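Local coordinates for protein lysozyme, putative (Bacillus anthracis, PDB 2WAG) that probably hydrolyses the glycan strands of bacterial cell-wall peptidoglycan as a family GH25 lysozyme, probably with retention of anomeric configuration, at residues A[149-157]-A[172-180]; A[74-82]-A[122-130]. All coordinates share one frame; numbering follows the deposited sequence.

Interaction 1 of 2, residues A[149-157]-A[172-180]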
loop_
_atom_site.group_PDB
_atom_site.type_symbol
_atom_site.label_atom_id
_atom_site.label_comp_id
_atom_site.label_asym_id
_atom_site.label_seq_id
_atom_site.Cartn_x
_atom_site.Cartn_y
_atom_site.Cartn_z
ATOM N N ALA A 149 -0.401 6.414 -13.162
ATOM C CA ALA A 149 0.681 7.206 -13.721
ATOM C C ALA A 149 1.043 6.724 -15.128
ATOM O O ALA A 149 1.342 7.537 -16.013
ATOM C CB ALA A 149 1.892 7.204 -12.781
ATOM N N TYR A 150 1.020 5.411 -15.344
ATOM C CA TYR A 150 1.288 4.892 -16.664
ATOM C C TYR A 150 0.260 5.461 -17.641
ATOM O O TYR A 150 0.614 5.986 -18.708
ATOM C CB TYR A 150 1.231 3.359 -16.661
ATOM C CG TYR A 150 1.607 2.776 -18.002
ATOM C CD1 TYR A 150 2.942 2.512 -18.300
ATOM C CD2 TYR A 150 0.650 2.510 -18.986
ATOM C CE1 TYR A 150 3.314 2.002 -19.532
ATOM C CE2 TYR A 150 1.011 1.983 -20.221
ATOM C CZ TYR A 150 2.354 1.745 -20.496
ATOM O OH TYR A 150 2.716 1.219 -21.714
ATOM N N ASP A 151 -1.018 5.368 -17.299
ATOM C CA ASP A 151 -2.049 5.779 -18.255
ATOM C C ASP A 151 -1.977 7.268 -18.583
ATOM O O ASP A 151 -2.270 7.666 -19.707
ATOM C CB ASP A 151 -3.434 5.394 -17.737
ATOM C CG ASP A 151 -3.675 3.894 -17.787
ATOM O OD1 ASP A 151 -2.877 3.156 -18.411
ATOM O OD2 ASP A 151 -4.693 3.468 -17.205
ATOM N N LEU A 152 -1.549 8.072 -17.616
ATOM C CA LEU A 152 -1.526 9.523 -17.779
ATOM C C LEU A 152 -0.211 10.103 -18.313
ATOM O O LEU A 152 -0.193 11.230 -18.808
ATOM C CB LEU A 152 -1.893 10.209 -16.459
ATOM C CG LEU A 152 -3.381 10.246 -16.106
ATOM C CD1 LEU A 152 -3.577 10.585 -14.636
ATOM C CD2 LEU A 152 -4.120 11.239 -16.991
ATOM N N TYR A 153 0.897 9.374 -18.219
ATOM C CA TYR A 153 2.159 9.895 -18.618
ATOM C C TYR A 153 3.009 8.992 -19.511
ATOM O O TYR A 153 3.818 9.472 -20.196
ATOM C CB TYR A 153 2.954 10.273 -17.396
ATOM C CG TYR A 153 2.261 11.258 -16.494
ATOM C CD1 TYR A 153 1.804 12.454 -16.985
ATOM C CD2 TYR A 153 2.050 10.996 -15.182
ATOM C CE1 TYR A 153 1.169 13.357 -16.154
ATOM C CE2 TYR A 153 1.422 11.869 -14.369
ATOM C CZ TYR A 153 0.996 13.053 -14.855
ATOM O OH TYR A 153 0.351 13.926 -14.008
ATOM N N ILE A 154 2.892 7.679 -19.362
ATOM C CA ILE A 154 3.841 6.755 -19.973
ATOM C C ILE A 154 3.265 6.052 -21.201
ATOM O O ILE A 154 3.991 5.749 -22.149
ATOM C CB ILE A 154 4.338 5.685 -18.950
ATOM C CG1 ILE A 154 4.790 6.307 -17.610
ATOM C CG2 ILE A 154 5.403 4.771 -19.590
ATOM C CD1 ILE A 154 5.818 7.426 -17.733
ATOM N N LYS A 155 1.969 5.776 -21.166
ATOM C CA LYS A 155 1.270 5.124 -22.264
ATOM C C LYS A 155 1.525 5.863 -23.581
ATOM O O LYS A 155 1.602 7.106 -23.603
ATOM C CB LYS A 155 -0.234 5.145 -21.932
ATOM C CG LYS A 155 -1.139 4.472 -22.922
ATOM C CD LYS A 155 -2.600 4.860 -22.647
ATOM C CE LYS A 155 -3.501 4.062 -23.526
ATOM N NZ LYS A 155 -4.902 4.397 -23.192
ATOM N N ASP A 156 1.653 5.109 -24.674
ATOM C CA ASP A 156 1.898 5.707 -25.997
ATOM C C ASP A 156 3.138 6.627 -25.985
ATOM O O ASP A 156 3.145 7.710 -26.595
ATOM C CB ASP A 156 0.669 6.515 -26.456
ATOM C CG ASP A 156 -0.588 5.680 -26.536
ATOM O OD1 ASP A 156 -0.515 4.559 -27.061
ATOM O OD2 ASP A 156 -1.656 6.179 -26.097
ATOM N N ALA A 157 4.186 6.210 -25.295
ATOM C CA ALA A 157 5.369 7.037 -25.134
ATOM C C ALA A 157 6.542 6.188 -24.670
ATOM O O ALA A 157 6.416 4.984 -24.453
ATOM C CB ALA A 157 5.074 8.180 -24.155
ATOM N N PRO A 172 -0.974 -8.686 -14.799
ATOM C CA PRO A 172 -0.415 -7.447 -15.337
ATOM C C PRO A 172 -0.819 -7.180 -16.772
ATOM O O PRO A 172 -0.827 -8.088 -17.606
ATOM C CB PRO A 172 1.090 -7.692 -15.264
ATOM C CG PRO A 172 1.213 -9.212 -15.456
ATOM C CD PRO A 172 0.019 -9.773 -14.709
ATOM N N SER A 173 -1.177 -5.938 -17.069
ATOM C CA SER A 173 -1.373 -5.531 -18.463
ATOM C C SER A 173 -1.353 -4.026 -18.598
ATOM O O SER A 173 -1.854 -3.291 -17.744
ATOM C CB SER A 173 -2.687 -6.056 -19.039
ATOM O OG SER A 173 -3.770 -5.288 -18.545
ATOM N N LEU A 174 -0.786 -3.586 -19.708
ATOM C CA LEU A 174 -0.614 -2.164 -20.001
ATOM C C LEU A 174 -1.689 -1.753 -20.995
ATOM O O LEU A 174 -1.994 -2.505 -21.922
ATOM C CB LEU A 174 0.785 -1.898 -20.573
ATOM C CG LEU A 174 1.941 -2.276 -19.630
ATOM C CD1 LEU A 174 3.288 -2.090 -20.309
ATOM C CD2 LEU A 174 1.854 -1.474 -18.330
ATOM N N SER A 175 -2.254 -0.561 -20.792
ATOM C CA SER A 175 -3.454 -0.145 -21.530
ATOM C C SER A 175 -3.220 0.089 -23.027
ATOM O O SER A 175 -4.178 0.103 -23.799
ATOM C CB SER A 175 -4.063 1.111 -20.907
ATOM O OG SER A 175 -3.106 2.152 -20.929
ATOM N N ASP A 176 -1.972 0.314 -23.420
ATOM C CA ASP A 176 -1.611 0.439 -24.842
ATOM C C ASP A 176 -1.103 -0.877 -25.433
ATOM O O ASP A 176 -0.566 -0.899 -26.550
ATOM C CB ASP A 176 -0.586 1.561 -25.061
ATOM C CG ASP A 176 0.662 1.409 -24.224
ATOM O OD1 ASP A 176 0.743 0.480 -23.377
ATOM O OD2 ASP A 176 1.581 2.237 -24.423
ATOM N N GLU A 177 -1.302 -1.962 -24.682
ATOM C CA GLU A 177 -0.929 -3.326 -25.105
ATOM C C GLU A 177 0.578 -3.565 -25.233
ATOM O O GLU A 177 1.023 -4.547 -25.790
ATOM C CB GLU A 177 -1.691 -3.754 -26.377
ATOM C CG GLU A 177 -3.206 -3.777 -26.151
ATOM C CD GLU A 177 -3.986 -4.358 -27.321
ATOM O OE1 GLU A 177 -3.380 -4.658 -28.375
ATOM O OE2 GLU A 177 -5.218 -4.508 -27.174
ATOM N N ARG A 178 1.379 -2.641 -24.706
ATOM C CA ARG A 178 2.819 -2.858 -24.639
ATOM C C ARG A 178 3.153 -4.044 -23.755
ATOM O O ARG A 178 2.417 -4.378 -22.823
ATOM C CB ARG A 178 3.544 -1.640 -24.067
ATOM C CG ARG A 178 3.918 -0.591 -25.080
ATOM C CD ARG A 178 4.793 0.469 -24.428
ATOM N NE ARG A 178 6.180 0.026 -24.274
ATOM C CZ ARG A 178 7.206 0.822 -23.963
ATOM N NH1 ARG A 178 7.004 2.113 -23.736
ATOM N NH2 ARG A 178 8.440 0.319 -23.871
ATOM N N LYS A 179 4.293 -4.652 -24.027
ATOM C CA LYS A 179 4.818 -5.707 -23.166
ATOM C C LYS A 179 5.614 -5.110 -22.005
ATOM O O LYS A 179 6.383 -4.166 -22.187
ATOM C CB LYS A 179 5.709 -6.668 -23.966
ATOM C CG LYS A 179 4.927 -7.423 -25.033
ATOM C CD LYS A 179 5.737 -8.549 -25.650
ATOM C CE LYS A 179 5.104 -9.023 -26.949
ATOM N NZ LYS A 179 5.068 -7.914 -27.953
ATOM N N TRP A 180 5.406 -5.649 -20.807
ATOM C CA TRP A 180 6.159 -5.225 -19.627
ATOM C C TRP A 180 7.429 -6.050 -19.469
ATOM O O TRP A 180 7.533 -7.192 -19.974
ATOM C CB TRP A 180 5.303 -5.269 -18.349
ATOM C CG TRP A 180 4.660 -6.603 -18.081
ATOM C CD1 TRP A 180 3.433 -7.008 -18.491
ATOM C CD2 TRP A 180 5.244 -7.722 -17.386
ATOM N NE1 TRP A 180 3.197 -8.305 -18.075
ATOM C CE2 TRP A 180 4.294 -8.766 -17.401
ATOM C CE3 TRP A 180 6.468 -7.939 -16.744
ATOM C CZ2 TRP A 180 4.536 -10.008 -16.798
ATOM C CZ3 TRP A 180 6.707 -9.173 -16.143
ATOM C CH2 TRP A 180 5.745 -10.191 -16.176
HETATM O O HOH W 1 -2.154 0.543 -18.093
#
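Tyr150 and Asp176 show how a single carboxylate can fasten a loop to a helix and the turn that follows it. With CG anti to the backbone N (chi1 -176°), the phenol leaves helix 147-154 and lies between Lys155 N over one face and Leu174 on the other, where Leu174 CD2 stands 3.8 Å from the centroid of the Tyr150 ring in a CH-pi contact. Tyr150 OH donates to Asp176 OD1 at 2.7 Å on the syn side, the carboxylate turned 74° from the ring. Asp176 OD2 takes Asp156 N at 2.9 Å in a nearly straight bond (176°), on the anti side and well out of the carboxylate plane. Asp176 can serve both because its CG sits between backbone N and carbonyl carbon, turning the acid toward Tyr150 and the turn 154-157.

Ser175 makes a second clasp: its OG donates to Asp151 OD1 at 2.7 Å from above the carboxylate plane, while a water donates to that same oxygen and accepts from Ser175 N. The extended Lys155 chain passes alongside, its CD 3.2 Å from Ser175 OG. Arg178 CD packs near the phenol oxygen; its guanidinium bonds to Tyr158 O and Cys161 O, and the Arg178 side chain comes within about 3 Å of a magnesium ion (nearest atoms), whose site includes Ile154 and Ala157.

Asp156 OD1 approaches Asp176 OD2 to 4.1 Å, a like-charge proximity that the two donors gripping Asp176 probably offset.

Interaction 2 of 2, residues A[74-82]-A[122-130]; sequences HFFSFDSKG and VTKELSVMI. With SO4 (sulfate ion), chain G.
Apolar side chains and one backbone-to-carboxylate bond join helix 119-137 to the segment running from strand 69-75 into helix 82-92. Met129 reaches between two rings: its CE lies over the face of His74, 4.0 Å from the centroid, whereas Met129 SD meets Phe76 at the ring edge, 3.7 Å from CD1, a Met-aromatic contact. A bend at chi3 (67°) turns the methyl toward the imidazole. Leu126 CD1 covers a face of Phe76, and Val122 CG2 touches the edge of Phe78 at CE1. His74 NE2 is bonded to Gly48 O, but ND1, buried beneath the methyl, has no polar partner in the model.

At the start of helix 82-92, Glu125 OE1 accepts from Gly82 N at 2.8 Å, nearly straight (173°), the Glu125 side chain being bent at chi2. The backbones come close here, with Gly82 CA 3.3 Å from Glu125 O in a CA-H...O contact.

In the loop between strand 69-75 and helix 82-92, Ser80 OG donates to O4 of a sulfate probably from the crystallisation liquor, and Ser77 OG receives Asp79 N in an ST turn. A strand leading through a short loop into a helix, packed against the next helix along the chain, is typical of the beta/alpha barrel of the TIM-barrel clan.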
loop_
_atom_site.group_PDB
_atom_site.type_symbol
_atom_site.label_atom_id
_atom_site.label_comp_id
_atom_site.label_asym_id
_atom_site.label_seq_id
_atom_site.Cartn_x
_atom_site.Cartn_y
_atom_site.Cartn_z
ATOM N N HIS A 74 15.448 5.894 -8.771
ATOM C CA HIS A 74 15.203 7.277 -8.439
ATOM C C HIS A 74 13.706 7.498 -8.336
ATOM O O HIS A 74 12.960 7.112 -9.230
ATOM C CB HIS A 74 15.684 8.174 -9.582
ATOM C CG HIS A 74 15.527 9.623 -9.267
ATOM N ND1 HIS A 74 14.509 10.427 -9.745
ATOM C CD2 HIS A 74 16.271 10.397 -8.455
ATOM C CE1 HIS A 74 14.645 11.646 -9.237
ATOM N NE2 HIS A 74 15.717 11.654 -8.466
ATOM N N PHE A 75 13.259 8.133 -7.251
ATOM C CA PHE A 75 11.854 8.472 -7.134
ATOM C C PHE A 75 11.636 9.872 -7.736
ATOM O O PHE A 75 12.143 10.865 -7.220
ATOM C CB PHE A 75 11.380 8.370 -5.680
ATOM C CG PHE A 75 9.892 8.374 -5.547
ATOM C CD1 PHE A 75 9.192 7.199 -5.245
ATOM C CD2 PHE A 75 9.177 9.533 -5.765
ATOM C CE1 PHE A 75 7.797 7.220 -5.149
ATOM C CE2 PHE A 75 7.801 9.560 -5.673
ATOM C CZ PHE A 75 7.106 8.399 -5.361
ATOM N N PHE A 76 10.915 9.931 -8.846
ATOM C CA PHE A 76 10.738 11.163 -9.609
ATOM C C PHE A 76 9.942 12.231 -8.868
ATOM O O PHE A 76 8.951 11.920 -8.193
ATOM C CB PHE A 76 10.039 10.799 -10.921
ATOM C CG PHE A 76 9.932 11.925 -11.922
ATOM C CD1 PHE A 76 11.046 12.390 -12.609
ATOM C CD2 PHE A 76 8.689 12.486 -12.199
ATOM C CE1 PHE A 76 10.911 13.446 -13.555
ATOM C CE2 PHE A 76 8.549 13.489 -13.153
ATOM C CZ PHE A 76 9.652 13.971 -13.813
ATOM N N SER A 77 10.378 13.480 -9.005
ATOM C CA SER A 77 9.647 14.635 -8.520
ATOM C C SER A 77 9.028 15.390 -9.687
ATOM O O SER A 77 9.671 15.600 -10.720
ATOM C CB SER A 77 10.583 15.574 -7.771
ATOM O OG SER A 77 9.890 16.782 -7.495
ATOM N N PHE A 78 7.784 15.819 -9.527
ATOM C CA PHE A 78 7.123 16.685 -10.499
ATOM C C PHE A 78 7.530 18.147 -10.358
ATOM O O PHE A 78 7.069 18.983 -11.133
ATOM C CB PHE A 78 5.607 16.532 -10.362
ATOM C CG PHE A 78 5.130 15.147 -10.675
ATOM C CD1 PHE A 78 5.157 14.673 -11.965
ATOM C CD2 PHE A 78 4.659 14.306 -9.669
ATOM C CE1 PHE A 78 4.726 13.379 -12.283
ATOM C CE2 PHE A 78 4.229 13.016 -9.984
ATOM C CZ PHE A 78 4.256 12.559 -11.279
ATOM N N ASP A 79 8.395 18.452 -9.388
ATOM C CA ASP A 79 8.650 19.848 -9.041
ATOM C C ASP A 79 10.076 20.324 -9.184
ATOM O O ASP A 79 10.390 21.430 -8.745
ATOM C CB ASP A 79 8.104 20.129 -7.651
ATOM C CG ASP A 79 6.598 20.181 -7.668
ATOM O OD1 ASP A 79 6.032 21.089 -8.304
ATOM O OD2 ASP A 79 5.962 19.271 -7.115
ATOM N N SER A 80 10.937 19.521 -9.806
ATOM C CA SER A 80 12.270 19.997 -10.166
ATOM C C SER A 80 12.680 19.466 -11.523
ATOM O O SER A 80 12.059 18.545 -12.071
ATOM C CB SER A 80 13.306 19.629 -9.117
ATOM O OG SER A 80 13.358 18.235 -8.927
ATOM N N LYS A 81 13.713 20.068 -12.094
ATOM C CA LYS A 81 14.082 19.725 -13.467
ATOM C C LYS A 81 14.658 18.322 -13.592
ATOM O O LYS A 81 15.322 17.827 -12.687
ATOM C CB LYS A 81 15.077 20.745 -14.018
ATOM C CG LYS A 81 14.472 22.129 -14.272
ATOM C CD LYS A 81 15.480 23.044 -14.944
ATOM C CE LYS A 81 16.812 23.000 -14.209
ATOM N NZ LYS A 81 16.829 23.752 -12.923
ATOM N N GLY A 82 14.424 17.721 -14.749
ATOM C CA GLY A 82 14.980 16.398 -15.037
ATOM C C GLY A 82 16.490 16.412 -14.946
ATOM O O GLY A 82 17.105 15.476 -14.464
ATOM N N VAL A 122 5.759 16.526 -17.834
ATOM C CA VAL A 122 6.432 15.303 -17.448
ATOM C C VAL A 122 7.330 14.814 -18.596
ATOM O O VAL A 122 8.471 14.460 -18.366
ATOM C CB VAL A 122 5.407 14.243 -17.019
ATOM C CG1 VAL A 122 6.091 12.942 -16.673
ATOM C CG2 VAL A 122 4.590 14.776 -15.823
ATOM N N THR A 123 6.826 14.827 -19.822
ATOM C CA THR A 123 7.654 14.397 -20.949
ATOM C C THR A 123 8.954 15.192 -21.032
ATOM O O THR A 123 10.012 14.636 -21.260
ATOM C CB THR A 123 6.872 14.483 -22.258
ATOM O OG1 THR A 123 5.723 13.633 -22.182
ATOM C CG2 THR A 123 7.750 14.073 -23.457
ATOM N N LYS A 124 8.877 16.512 -20.840
ATOM C CA LYS A 124 10.095 17.316 -20.953
ATOM C C LYS A 124 11.154 16.854 -19.955
ATOM O O LYS A 124 12.326 16.638 -20.294
ATOM C CB LYS A 124 9.824 18.811 -20.674
ATOM C CG LYS A 124 9.040 19.536 -21.730
ATOM C CD LYS A 124 8.904 21.022 -21.329
ATOM C CE LYS A 124 7.934 21.771 -22.190
ATOM N NZ LYS A 124 8.018 23.237 -21.908
ATOM N N GLU A 125 10.758 16.739 -18.687
ATOM C CA GLU A 125 11.738 16.519 -17.647
ATOM C C GLU A 125 12.174 15.056 -17.583
ATOM O O GLU A 125 13.352 14.752 -17.410
ATOM C CB GLU A 125 11.203 16.989 -16.286
ATOM C CG GLU A 125 10.731 18.451 -16.288
ATOM C CD GLU A 125 11.774 19.437 -16.787
ATOM O OE1 GLU A 125 12.981 19.180 -16.637
ATOM O OE2 GLU A 125 11.345 20.506 -17.298
ATOM N N LEU A 126 11.206 14.149 -17.735
ATOM C CA LEU A 126 11.548 12.731 -17.694
ATOM C C LEU A 126 12.455 12.364 -18.893
ATOM O O LEU A 126 13.370 11.552 -18.769
ATOM C CB LEU A 126 10.273 11.890 -17.682
ATOM C CG LEU A 126 10.394 10.390 -17.442
ATOM C CD1 LEU A 126 11.111 10.131 -16.131
ATOM C CD2 LEU A 126 8.973 9.848 -17.361
ATOM N N SER A 127 12.213 12.983 -20.049
ATOM C CA SER A 127 13.050 12.675 -21.214
ATOM C C SER A 127 14.492 13.113 -21.027
ATOM O O SER A 127 15.419 12.421 -21.453
ATOM C CB SER A 127 12.474 13.325 -22.465
ATOM O OG SER A 127 11.211 12.785 -22.788
ATOM N N VAL A 128 14.693 14.268 -20.384
ATOM C CA VAL A 128 16.044 14.684 -20.052
ATOM C C VAL A 128 16.713 13.671 -19.103
ATOM O O VAL A 128 17.870 13.290 -19.289
ATOM C CB VAL A 128 16.076 16.092 -19.437
ATOM C CG1 VAL A 128 17.450 16.378 -18.856
ATOM C CG2 VAL A 128 15.656 17.134 -20.482
ATOM N N MET A 129 15.984 13.234 -18.071
ATOM C CA MET A 129 16.546 12.256 -17.143
ATOM C C MET A 129 16.962 10.976 -17.860
ATOM O O MET A 129 18.052 10.449 -17.620
ATOM C CB MET A 129 15.522 11.862 -16.092
ATOM C CG MET A 129 15.286 12.868 -15.039
ATOM S SD MET A 129 14.590 12.114 -13.544
ATOM C CE MET A 129 15.853 11.163 -13.013
ATOM N N ILE A 130 16.061 10.448 -18.685
ATOM C CA ILE A 130 16.345 9.216 -19.408
ATOM C C ILE A 130 17.606 9.392 -20.267
ATOM O O ILE A 130 18.504 8.536 -20.252
ATOM C CB ILE A 130 15.157 8.822 -20.266
ATOM C CG1 ILE A 130 13.962 8.427 -19.401
ATOM C CG2 ILE A 130 15.549 7.670 -21.238
ATOM C CD1 ILE A 130 12.647 8.507 -20.129
HETATM S S SO4 G . 12.149 18.447 -5.372
HETATM O O1 SO4 G . 11.151 17.606 -4.734
HETATM O O2 SO4 G . 13.559 18.074 -5.397
HETATM O O3 SO4 G . 11.912 19.892 -5.250
HETATM O O4 SO4 G . 11.781 18.217 -6.789
#

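Overall arrangement
Both contacts belong to one barrel-like fold and illustrate how chemistry follows position. Interaction 2 is the more deeply buried (six of eleven touching residues, against two of nine in interaction 1) and the more apolar, with a strand end and helix held against the neighbouring helix 119-137. Interaction 1 joins helix 147-154 and the turn after it to the irregular loop between strands 162-166 and 182-186, relying chiefly on carboxylates, hydroxyls and a water beside the magnesium site. Neither is wholly core or wholly surface. Their centres lie 18 Å apart, yet they meet through packing: Tyr153 CE1 is 3.7 Å from Val122 CG2, and Ile154 touches Leu126. Helices 119-137 and 147-154 thus link the two contacts directly.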